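Cyclic nucleotide-gated potassium channel mll3241 (Mesorhizobium loti, PDB 4MUV) forms a homotetrameric potassium channel activated by cAMP, of which this chain is the cytoplasmic cyclic nucleotide-binding domain, here with cyclic GMP bound. Local coordinates at residues A[24-27]-A[28-32]; A[33-36]-A[37-40]; A[41-44]-A[45-49]. The protein carries 3 engineered substitutions. One frame throughout, in Å; residues are numbered along the deposited sequence.

Interaction 1 (A[24-27]-A[28-32])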
loop_
_atom_site.group_PDB
_atom_site.type_symbol
_atom_site.label_atom_id
_atom_site.label_comp_id
_atom_site.label_asym_id
_atom_site.label_seq_id
_atom_site.Cartn_x
_atom_site.Cartn_y
_atom_site.Cartn_z
ATOM N N GLN A 24 11.484 -5.741 5.766
ATOM C CA GLN A 24 12.758 -6.259 6.244
ATOM C C GLN A 24 12.795 -5.800 7.718
ATOM O O GLN A 24 13.443 -6.386 8.556
ATOM C CB GLN A 24 13.909 -5.629 5.454
ATOM C CG GLN A 24 15.005 -6.542 4.982
ATOM C CD GLN A 24 16.113 -5.781 4.278
ATOM O OE1 GLN A 24 16.383 -4.612 4.582
ATOM N NE2 GLN A 24 16.747 -6.431 3.317
ATOM N N LYS A 25 12.057 -4.739 8.024
ATOM C CA LYS A 25 12.029 -4.207 9.379
ATOM C C LYS A 25 11.253 -5.057 10.407
ATOM O O LYS A 25 11.144 -4.638 11.564
ATOM C CB LYS A 25 11.532 -2.759 9.368
ATOM C CG LYS A 25 12.490 -1.838 8.632
ATOM C CD LYS A 25 11.897 -0.459 8.419
ATOM C CE LYS A 25 12.800 0.394 7.548
ATOM N NZ LYS A 25 12.054 1.510 6.909
ATOM N N LEU A 26 10.768 -6.247 10.023
ATOM C CA LEU A 26 9.821 -6.994 10.871
ATOM C C LEU A 26 10.335 -8.297 11.475
ATOM O O LEU A 26 11.036 -9.060 10.832
ATOM C CB LEU A 26 8.588 -7.352 10.047
ATOM C CG LEU A 26 7.611 -6.245 9.694
ATOM C CD1 LEU A 26 6.508 -6.758 8.804
ATOM C CD2 LEU A 26 7.036 -5.664 10.976
ATOM N N GLY A 27 9.908 -8.586 12.694
ATOM C CA GLY A 27 10.150 -9.896 13.256
ATOM C C GLY A 27 9.480 -10.960 12.393
ATOM O O GLY A 27 8.423 -10.725 11.789
ATOM N N PRO A 28 10.059 -12.158 12.346
ATOM C CA PRO A 28 9.596 -13.101 11.336
ATOM C C PRO A 28 8.149 -13.556 11.494
ATOM O O PRO A 28 7.470 -13.694 10.489
ATOM C CB PRO A 28 10.590 -14.259 11.458
ATOM C CG PRO A 28 11.175 -14.119 12.783
ATOM C CD PRO A 28 11.239 -12.667 13.066
ATOM N N ALA A 29 7.663 -13.756 12.718
ATOM C CA ALA A 29 6.264 -14.150 12.900
ATOM C C ALA A 29 5.332 -13.023 12.414
ATOM O O ALA A 29 4.237 -13.285 11.871
ATOM C CB ALA A 29 5.971 -14.536 14.349
ATOM N N VAL A 30 5.717 -11.766 12.643
ATOM C CA VAL A 30 4.933 -10.626 12.195
ATOM C C VAL A 30 4.905 -10.583 10.658
ATOM O O VAL A 30 3.844 -10.421 10.050
ATOM C CB VAL A 30 5.425 -9.276 12.754
ATOM C CG1 VAL A 30 4.538 -8.134 12.242
ATOM C CG2 VAL A 30 5.390 -9.273 14.260
ATOM N N LEU A 31 6.052 -10.771 10.026
ATOM C CA LEU A 31 6.082 -10.763 8.570
ATOM C C LEU A 31 5.185 -11.863 8.005
ATOM O O LEU A 31 4.423 -11.637 7.083
ATOM C CB LEU A 31 7.502 -10.952 8.067
ATOM C CG LEU A 31 7.617 -10.981 6.531
ATOM C CD1 LEU A 31 7.161 -9.689 5.900
ATOM C CD2 LEU A 31 9.052 -11.257 6.143
ATOM N N VAL A 32 5.274 -13.069 8.550
ATOM C CA VAL A 32 4.448 -14.141 8.023
ATOM C C VAL A 32 2.956 -13.850 8.226
ATOM O O VAL A 32 2.150 -14.054 7.316
ATOM C CB VAL A 32 4.875 -15.501 8.586
ATOM C CG1 VAL A 32 3.886 -16.589 8.202
ATOM C CG2 VAL A 32 6.277 -15.864 8.103
#
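L26 and G27 meet P28, V30 and L31 at the N-terminal end of helix 28-37, where a loop runs into the first helical turn. G27 is the N-cap residue and P28 is the first residue of the helix. The carbonyl of G27 starts the helical bonding pattern. L31 N donates to G27 O at 3.0 Å, with a nearly straight N-H...O angle of 164°. The next bond of the ladder runs from V32 N to P28 O. P28 suits this place, since its ring nitrogen has no hydrogen to give and a first-turn residue needs none for the helix.

The side-chain contact comes from L26, one residue before the cap. Its CD2 meets V30, while its CD1 lies nearer L31. CD2 of L26 touches CG1 of V30 at 3.7 Å. CD1 of L26 reaches the helix backbone at L31 CA, 4.0 Å away, and lies 4.2 Å from L31 CD1. L26 crosses both side chains at about a right angle. In V30, CG1 stands anti to the backbone N (chi1 -180°), which turns this methyl to L26. The other branch of V30, CG2, is 4.2 Å from G27 O. The result is a small apolar patch beside the helix start.

The contact lies at the surface, away from the nucleotide pocket. L26 also rests on I124 of helix 122-139 and on S121 just before it. L31 packs on W14 and V17 of helix 13-17, and on F23 in the preceding loop. The helix start thus packs on helix 13-17 through L31, and the loop before it leans on the start of helix 122-139 through L26.

Interaction 2 (A[33-36]-A[37-40]); sequences EIVR and ALRA
L38 folds back over the end of helix 28-37, against I34 and V35. Its CB lies 3.7 Å from V35 O. Its CG comes nearer the helix, 3.3 Å from I34 O and 4.2 Å from the methyl CG2 of I34. With CG anti to its own carbonyl carbon (chi1 -70°), the branch stays over the last turn. There CD1 meets V35 CA at 4.0 Å and, more loosely, V35 CG2. Cutting the side chain of L38 back, as in an alanine here, is likely to leave I34 CG2 and V35 without their apolar cover and open a gap towards L107 and L109 of strand 104-110.

The backbone beneath tightens. I34 O accepts from both A37 N (2.9 Å) and L38 N (3.0 Å). The L38 donor is nearly in line with the carbonyl, while the A37 donor stands well above its plane. One water donates to both R36 O (2.7 Å) and L38 O (2.8 Å). N13 of helix 13-17 donates to V35 O near the helix end and to L38 O beyond it. A carbonyl shared by an i+3 and an i+4 donor is common in the last turn of a helix; here that turn leads into the first strand of the cyclic nucleotide-binding beta roll.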
loop_
_atom_site.group_PDB
_atom_site.type_symbol
_atom_site.label_atom_id
_atom_site.label_comp_id
_atom_site.label_asym_id
_atom_site.label_seq_id
_atom_site.Cartn_x
_atom_site.Cartn_y
_atom_site.Cartn_z
ATOM N N GLU A 33 2.596 -13.337 9.399
ATOM C CA GLU A 33 1.207 -13.009 9.672
ATOM C C GLU A 33 0.688 -12.011 8.633
ATOM O O GLU A 33 -0.421 -12.162 8.080
ATOM C CB GLU A 33 1.059 -12.473 11.104
ATOM C CG GLU A 33 -0.348 -12.490 11.667
ATOM C CD GLU A 33 -1.164 -11.251 11.355
ATOM O OE1 GLU A 33 -0.604 -10.231 10.885
ATOM O OE2 GLU A 33 -2.393 -11.291 11.597
ATOM N N ILE A 34 1.477 -10.980 8.350
ATOM C CA ILE A 34 1.065 -9.944 7.423
ATOM C C ILE A 34 0.998 -10.484 6.000
ATOM O O ILE A 34 0.047 -10.194 5.274
ATOM C CB ILE A 34 1.967 -8.738 7.566
ATOM C CG1 ILE A 34 1.723 -8.078 8.934
ATOM C CG2 ILE A 34 1.739 -7.755 6.424
ATOM C CD1 ILE A 34 0.302 -7.431 9.111
ATOM N N VAL A 35 1.962 -11.299 5.606
ATOM C CA VAL A 35 1.953 -11.832 4.250
ATOM C C VAL A 35 0.729 -12.707 3.971
ATOM O O VAL A 35 0.173 -12.666 2.881
ATOM C CB VAL A 35 3.273 -12.514 3.902
ATOM C CG1 VAL A 35 3.202 -13.104 2.493
ATOM C CG2 VAL A 35 4.386 -11.496 3.937
ATOM N N ARG A 36 0.269 -13.451 4.967
ATOM C CA ARG A 36 -0.946 -14.232 4.820
ATOM C C ARG A 36 -2.176 -13.345 4.607
ATOM O O ARG A 36 -3.155 -13.780 3.996
ATOM C CB ARG A 36 -1.175 -15.111 6.048
ATOM C CG ARG A 36 -0.184 -16.201 6.248
ATOM C CD ARG A 36 -0.679 -17.134 7.359
ATOM N NE ARG A 36 0.394 -17.922 7.967
ATOM C CZ ARG A 36 1.003 -18.949 7.377
ATOM N NH1 ARG A 36 0.638 -19.335 6.161
ATOM N NH2 ARG A 36 1.967 -19.614 8.014
ATOM N N ALA A 37 -2.140 -12.129 5.138
ATOM C CA ALA A 37 -3.269 -11.221 5.049
ATOM C C ALA A 37 -3.246 -10.385 3.788
ATOM O O ALA A 37 -4.282 -9.872 3.355
ATOM C CB ALA A 37 -3.287 -10.323 6.253
ATOM N N LEU A 38 -2.072 -10.221 3.187
ATOM C CA LEU A 38 -1.941 -9.434 1.976
ATOM C C LEU A 38 -2.642 -10.130 0.833
ATOM O O LEU A 38 -2.805 -11.346 0.851
ATOM C CB LEU A 38 -0.478 -9.244 1.593
ATOM C CG LEU A 38 0.346 -8.344 2.499
ATOM C CD1 LEU A 38 1.827 -8.463 2.172
ATOM C CD2 LEU A 38 -0.106 -6.916 2.385
ATOM N N ARG A 39 -3.028 -9.362 -0.176
ATOM C CA ARG A 39 -3.592 -9.921 -1.390
ATOM C C ARG A 39 -2.861 -9.321 -2.580
ATOM O O ARG A 39 -2.856 -8.123 -2.761
ATOM C CB ARG A 39 -5.098 -9.658 -1.452
ATOM C CG ARG A 39 -5.888 -10.239 -0.274
ATOM C CD ARG A 39 -7.360 -9.876 -0.354
ATOM N NE ARG A 39 -8.089 -10.279 0.840
ATOM C CZ ARG A 39 -9.393 -10.065 1.004
ATOM N NH1 ARG A 39 -10.099 -9.461 0.045
ATOM N NH2 ARG A 39 -9.994 -10.459 2.119
ATOM N N ALA A 40 -2.235 -10.153 -3.411
ATOM C CA ALA A 40 -1.526 -9.631 -4.567
ATOM C C ALA A 40 -2.507 -9.340 -5.693
ATOM O O ALA A 40 -3.401 -10.133 -5.974
ATOM C CB ALA A 40 -0.428 -10.592 -5.022
HETATM O O HOH W 1 -3.557 -13.991 1.291
#

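Interaction 3 (A[41-44]-A[45-49]); sequences RTVP and AGAVI
The backbone makes a type II beta turn from P44 to A47, closed by A47 N donating to P44 O at 3.1 Å with an N-H...O angle of 163°. G46 has a positive phi of 92°, where a side chain would collide with the carbonyl oxygen of A45, so glycine fits this corner.

V43 carries the side-chain contact. With CG1 anti to the backbone N, a chi1 of 180° places this methyl against A47 and I49. V43 CG1 touches A47 CB at 3.7 Å and I49 CG1 at 3.9 Å. V43 and I49 meet at a slant. A47 CB also sits 3.4 Å from P44 O, the oxygen that its own N-H binds, and faces P44 CG at 4.2 Å. The methyl of A47 touches both V43 and the proline ring.

The turn leads from strand 39-43 to strand 48-50, which belong to different sheets. V43 pairs by backbone bonds with V104, whereas A47 pairs with A100 and I49 with V98. V43 packs on A100 and L106 and so spans strands 97-100 and 104-110. I49 also packs on L106.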
loop_
_atom_site.group_PDB
_atom_site.type_symbol
_atom_site.label_atom_id
_atom_site.label_comp_id
_atom_site.label_asym_id
_atom_site.label_seq_id
_atom_site.Cartn_x
_atom_site.Cartn_y
_atom_site.Cartn_z
ATOM N N ARG A 41 -2.308 -8.197 -6.337
ATOM C CA ARG A 41 -3.166 -7.714 -7.404
ATOM C C ARG A 41 -2.327 -7.099 -8.499
ATOM O O ARG A 41 -1.430 -6.341 -8.217
ATOM C CB ARG A 41 -4.090 -6.610 -6.870
ATOM C CG ARG A 41 -4.974 -7.035 -5.701
ATOM C CD ARG A 41 -6.018 -7.975 -6.244
ATOM N NE ARG A 41 -7.002 -8.487 -5.276
ATOM C CZ ARG A 41 -6.990 -9.704 -4.725
ATOM N NH1 ARG A 41 -5.998 -10.555 -4.949
ATOM N NH2 ARG A 41 -8.013 -10.086 -3.948
ATOM N N THR A 42 -2.660 -7.381 -9.749
ATOM C CA THR A 42 -2.077 -6.682 -10.874
ATOM C C THR A 42 -3.122 -5.763 -11.496
ATOM O O THR A 42 -4.281 -6.148 -11.694
ATOM C CB THR A 42 -1.503 -7.669 -11.896
ATOM O OG1 THR A 42 -0.445 -8.414 -11.288
ATOM C CG2 THR A 42 -0.933 -6.956 -13.107
ATOM N N VAL A 43 -2.714 -4.531 -11.763
ATOM C CA VAL A 43 -3.587 -3.487 -12.300
ATOM C C VAL A 43 -3.066 -3.025 -13.660
ATOM O O VAL A 43 -1.889 -2.716 -13.782
ATOM C CB VAL A 43 -3.676 -2.287 -11.309
ATOM C CG1 VAL A 43 -4.574 -1.190 -11.856
ATOM C CG2 VAL A 43 -4.190 -2.754 -9.968
ATOM N N PRO A 44 -3.930 -3.019 -14.691
ATOM C CA PRO A 44 -3.472 -2.608 -16.025
ATOM C C PRO A 44 -3.137 -1.122 -16.070
ATOM O O PRO A 44 -3.720 -0.299 -15.364
ATOM C CB PRO A 44 -4.666 -2.914 -16.939
ATOM C CG PRO A 44 -5.837 -2.936 -16.054
ATOM C CD PRO A 44 -5.362 -3.355 -14.683
ATOM N N ALA A 45 -2.200 -0.808 -16.946
ATOM C CA ALA A 45 -1.784 0.548 -17.172
ATOM C C ALA A 45 -2.977 1.469 -17.368
ATOM O O ALA A 45 -3.901 1.164 -18.109
ATOM C CB ALA A 45 -0.865 0.594 -18.383
ATOM N N GLY A 46 -2.940 2.598 -16.679
ATOM C CA GLY A 46 -3.938 3.649 -16.802
ATOM C C GLY A 46 -5.099 3.552 -15.824
ATOM O O GLY A 46 -5.777 4.560 -15.580
ATOM N N ALA A 47 -5.312 2.382 -15.218
ATOM C CA ALA A 47 -6.490 2.169 -14.388
ATOM C C ALA A 47 -6.342 2.878 -13.042
ATOM O O ALA A 47 -5.269 2.898 -12.434
ATOM C CB ALA A 47 -6.734 0.679 -14.182
ATOM N N VAL A 48 -7.449 3.419 -12.554
ATOM C CA VAL A 48 -7.482 4.078 -11.257
ATOM C C VAL A 48 -7.524 3.034 -10.156
ATOM O O VAL A 48 -8.296 2.085 -10.206
ATOM C CB VAL A 48 -8.686 5.046 -11.165
ATOM C CG1 VAL A 48 -8.870 5.560 -9.764
ATOM C CG2 VAL A 48 -8.460 6.216 -12.101
ATOM N N ILE A 49 -6.655 3.216 -9.176
ATOM C CA ILE A 49 -6.538 2.330 -8.025
ATOM C C ILE A 49 -7.271 2.930 -6.810
ATOM O O ILE A 49 -8.013 2.223 -6.117
ATOM C CB ILE A 49 -5.066 2.043 -7.712
ATOM C CG1 ILE A 49 -4.398 1.372 -8.931
ATOM C CG2 ILE A 49 -4.971 1.198 -6.480
ATOM C CD1 ILE A 49 -2.932 1.471 -8.936
#

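The three interactions follow one another without a break from residue 24 to residue 49. Interactions 1 and 2 lie at the start and end of helix 28-37, with centres 12 Å apart. Interactions 2 and 3 share strand 39-43, and their centres are 19 Å apart. Interactions 1 and 3 do not touch; their centres are 28 Å apart, on opposite sides of the chain's centre. The path runs from the helical part of the domain into one four-stranded sheet and then across to the other. In interaction 3 the I49 side chain is about 9 Å from cyclic GMP. The series thus joins the helices to the nucleotide-binding beta roll.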